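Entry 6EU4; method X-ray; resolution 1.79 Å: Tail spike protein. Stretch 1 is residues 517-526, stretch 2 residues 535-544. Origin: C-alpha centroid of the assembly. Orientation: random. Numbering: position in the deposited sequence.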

# COMPACT_ATOMS: atom_id res chain seq x y z
N GLY A 517 -40.77 36.99 4.42
CA GLY A 517 -41.44 36.77 3.15
C GLY A 517 -40.62 37.04 1.91
O GLY A 517 -41.19 37.18 0.82
N VAL A 518 -39.30 37.14 2.05
CA VAL A 518 -38.40 37.28 0.91
C VAL A 518 -37.26 36.28 1.09
O VAL A 518 -36.95 35.90 2.23
CB VAL A 518 -37.85 38.71 0.78
CG1 VAL A 518 -38.96 39.69 0.44
CG2 VAL A 518 -37.13 39.13 2.06
N PRO A 519 -36.62 35.84 0.02
CA PRO A 519 -35.48 34.93 0.15
C PRO A 519 -34.26 35.68 0.67
O PRO A 519 -34.16 36.90 0.53
CB PRO A 519 -35.26 34.42 -1.27
CG PRO A 519 -35.79 35.51 -2.14
CD PRO A 519 -36.94 36.13 -1.39
N TYR A 520 -33.31 34.92 1.24
CA TYR A 520 -32.12 35.49 1.87
C TYR A 520 -30.84 34.77 1.49
O TYR A 520 -30.82 33.55 1.28
CB TYR A 520 -32.18 35.44 3.40
CG TYR A 520 -33.02 36.50 4.06
CD1 TYR A 520 -34.41 36.41 4.08
CD2 TYR A 520 -32.43 37.59 4.68
CE1 TYR A 520 -35.17 37.37 4.71
CE2 TYR A 520 -33.18 38.55 5.31
CZ TYR A 520 -34.55 38.45 5.32
OH TYR A 520 -35.31 39.42 5.94
N LEU A 521 -29.76 35.54 1.44
CA LEU A 521 -28.41 35.06 1.70
C LEU A 521 -27.97 35.66 3.02
O LEU A 521 -28.23 36.84 3.29
CB LEU A 521 -27.45 35.47 0.59
CG LEU A 521 -27.61 34.72 -0.73
CD1 LEU A 521 -26.82 35.40 -1.84
CD2 LEU A 521 -27.14 33.29 -0.55
N VAL A 522 -27.31 34.85 3.85
CA VAL A 522 -26.82 35.28 5.16
C VAL A 522 -25.38 34.82 5.30
O VAL A 522 -25.07 33.65 5.08
CB VAL A 522 -27.67 34.71 6.31
CG1 VAL A 522 -27.11 35.16 7.67
CG2 VAL A 522 -29.15 35.10 6.16
N GLN A 523 -24.50 35.75 5.65
CA GLN A 523 -23.16 35.41 6.08
C GLN A 523 -23.18 35.39 7.60
O GLN A 523 -23.47 36.41 8.23
CB GLN A 523 -22.13 36.42 5.59
CG GLN A 523 -20.73 36.25 6.22
CD GLN A 523 -19.98 35.08 5.60
OE1 GLN A 523 -19.72 35.05 4.40
NE2 GLN A 523 -19.63 34.10 6.42
N GLN A 524 -22.86 34.24 8.19
CA GLN A 524 -22.65 34.15 9.63
C GLN A 524 -21.15 34.16 9.92
O GLN A 524 -20.36 33.52 9.23
CB GLN A 524 -23.29 32.89 10.22
CG GLN A 524 -22.97 32.72 11.71
CD GLN A 524 -23.81 31.65 12.35
OE1 GLN A 524 -25.02 31.80 12.45
NE2 GLN A 524 -23.18 30.57 12.81
N TRP A 525 -20.76 34.92 10.93
CA TRP A 525 -19.42 34.85 11.48
C TRP A 525 -19.50 34.33 12.91
O TRP A 525 -20.51 34.50 13.61
CB TRP A 525 -18.75 36.22 11.49
CG TRP A 525 -18.38 36.80 10.16
CD1 TRP A 525 -17.23 36.58 9.49
CD2 TRP A 525 -19.13 37.74 9.36
NE1 TRP A 525 -17.21 37.30 8.31
CE2 TRP A 525 -18.37 38.02 8.22
CE3 TRP A 525 -20.38 38.35 9.51
CZ2 TRP A 525 -18.80 38.92 7.23
CZ3 TRP A 525 -20.81 39.21 8.51
CH2 TRP A 525 -20.02 39.49 7.40
N SER A 526 -18.39 33.74 13.35
CA SER A 526 -18.32 33.14 14.68
C SER A 526 -16.87 33.11 15.15
O SER A 526 -15.94 32.94 14.36
CB SER A 526 -18.87 31.71 14.66
OG SER A 526 -18.73 31.13 15.93
N ASN A 535 -20.73 35.95 17.76
CA ASN A 535 -21.29 35.82 16.43
C ASN A 535 -21.63 37.17 15.84
O ASN A 535 -21.83 38.17 16.54
CB ASN A 535 -22.56 34.95 16.42
CG ASN A 535 -22.27 33.50 16.76
OD1 ASN A 535 -22.37 33.09 17.92
ND2 ASN A 535 -21.90 32.72 15.76
N ALA A 536 -21.71 37.18 14.51
CA ALA A 536 -22.26 38.30 13.75
C ALA A 536 -22.93 37.73 12.52
O ALA A 536 -22.56 36.65 12.04
CB ALA A 536 -21.17 39.29 13.36
N GLN A 537 -23.92 38.45 11.99
CA GLN A 537 -24.57 38.04 10.77
C GLN A 537 -24.83 39.26 9.89
O GLN A 537 -25.18 40.33 10.38
CB GLN A 537 -25.89 37.30 11.03
CG GLN A 537 -25.74 35.95 11.73
CD GLN A 537 -27.08 35.28 11.99
OE1 GLN A 537 -28.09 35.93 12.19
NE2 GLN A 537 -27.09 33.95 11.96
N LEU A 538 -24.59 39.07 8.59
CA LEU A 538 -24.98 39.99 7.53
C LEU A 538 -26.06 39.31 6.71
O LEU A 538 -25.82 38.24 6.14
CB LEU A 538 -23.78 40.33 6.65
CG LEU A 538 -24.05 41.03 5.31
CD1 LEU A 538 -24.81 42.33 5.48
CD2 LEU A 538 -22.72 41.26 4.58
N ALA A 539 -27.25 39.90 6.67
CA ALA A 539 -28.39 39.33 5.96
C ALA A 539 -28.77 40.20 4.77
O ALA A 539 -28.92 41.42 4.91
CB ALA A 539 -29.60 39.16 6.88
N PHE A 540 -28.92 39.55 3.60
CA PHE A 540 -29.42 40.16 2.38
C PHE A 540 -30.86 39.69 2.19
O PHE A 540 -31.10 38.52 1.85
CB PHE A 540 -28.58 39.76 1.18
CG PHE A 540 -27.16 40.24 1.23
CD1 PHE A 540 -26.83 41.49 0.73
CD2 PHE A 540 -26.15 39.44 1.75
CE1 PHE A 540 -25.53 41.95 0.77
CE2 PHE A 540 -24.83 39.91 1.77
CZ PHE A 540 -24.53 41.15 1.28
N ALA A 541 -31.82 40.58 2.43
CA ALA A 541 -33.23 40.32 2.14
C ALA A 541 -33.48 40.66 0.68
O ALA A 541 -33.63 41.84 0.33
CB ALA A 541 -34.12 41.13 3.07
N ILE A 542 -33.57 39.64 -0.17
CA ILE A 542 -33.45 39.80 -1.62
C ILE A 542 -34.85 39.86 -2.24
O ILE A 542 -35.58 38.86 -2.25
CB ILE A 542 -32.62 38.68 -2.24
CG1 ILE A 542 -31.21 38.65 -1.62
CG2 ILE A 542 -32.55 38.83 -3.76
CD1 ILE A 542 -30.39 37.47 -2.04
N SER A 543 -35.21 41.01 -2.80
CA SER A 543 -36.39 41.16 -3.64
C SER A 543 -35.94 41.14 -5.11
O SER A 543 -34.75 41.05 -5.42
CB SER A 543 -37.16 42.44 -3.29
OG SER A 543 -37.68 42.37 -1.96
N SER A 544 -36.91 41.24 -6.02
CA SER A 544 -36.60 40.98 -7.43
C SER A 544 -35.66 42.03 -8.01
O SER A 544 -34.88 41.72 -8.92
CB SER A 544 -37.89 40.91 -8.25
OG SER A 544 -38.56 42.15 -8.24
O HOH W 1 -21.16 29.87 16.06

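Strand 520-526 pairs antiparallel with the strand that begins at Asn535, and the residues that bury most surface across the pairing are Trp525 and Ile542, near its two ends. Trp525 is held first by its backbone: its N donates to Ala536 O at 2.7 Å, almost linearly, and its O accepts from Ala536 N at 3.1 Å. The indole leans along the neighbouring strand on the face it shares with Ala536 and Leu538. There Trp525 CE3 lies 4.0 Å from Ala536 CB and Trp525 CZ3 lies 3.7 Å from Leu538 CB, and because Leu538 CB lies near the ring plane, the ring meets it with its edge. A broad aromatic suits this place because it can span two residues of the partner strand, and the small methyl of Ala536 leaves it room. Trp525 O also accepts from Asn535 ND2 at 3.1 Å; the same amide nitrogen donates to a water, which in turn accepts from Ser526 OG.

At the other end, Ile542 N donates to Pro519 O at 2.9 Å. Proline has no amide hydrogen to give, but its carbonyl serves fully here. The extended chi2 (t) of Ile542 carries CD1 to 4.1 Å from Leu521 CG, an apolar contact well suited to a long branched aliphatic. Between these ends, on the opposite face from Trp525, Gln537 NE2 donates to Gln524 OE1 at 3.0 Å, amide matching amide across a non-hydrogen-bonded pair.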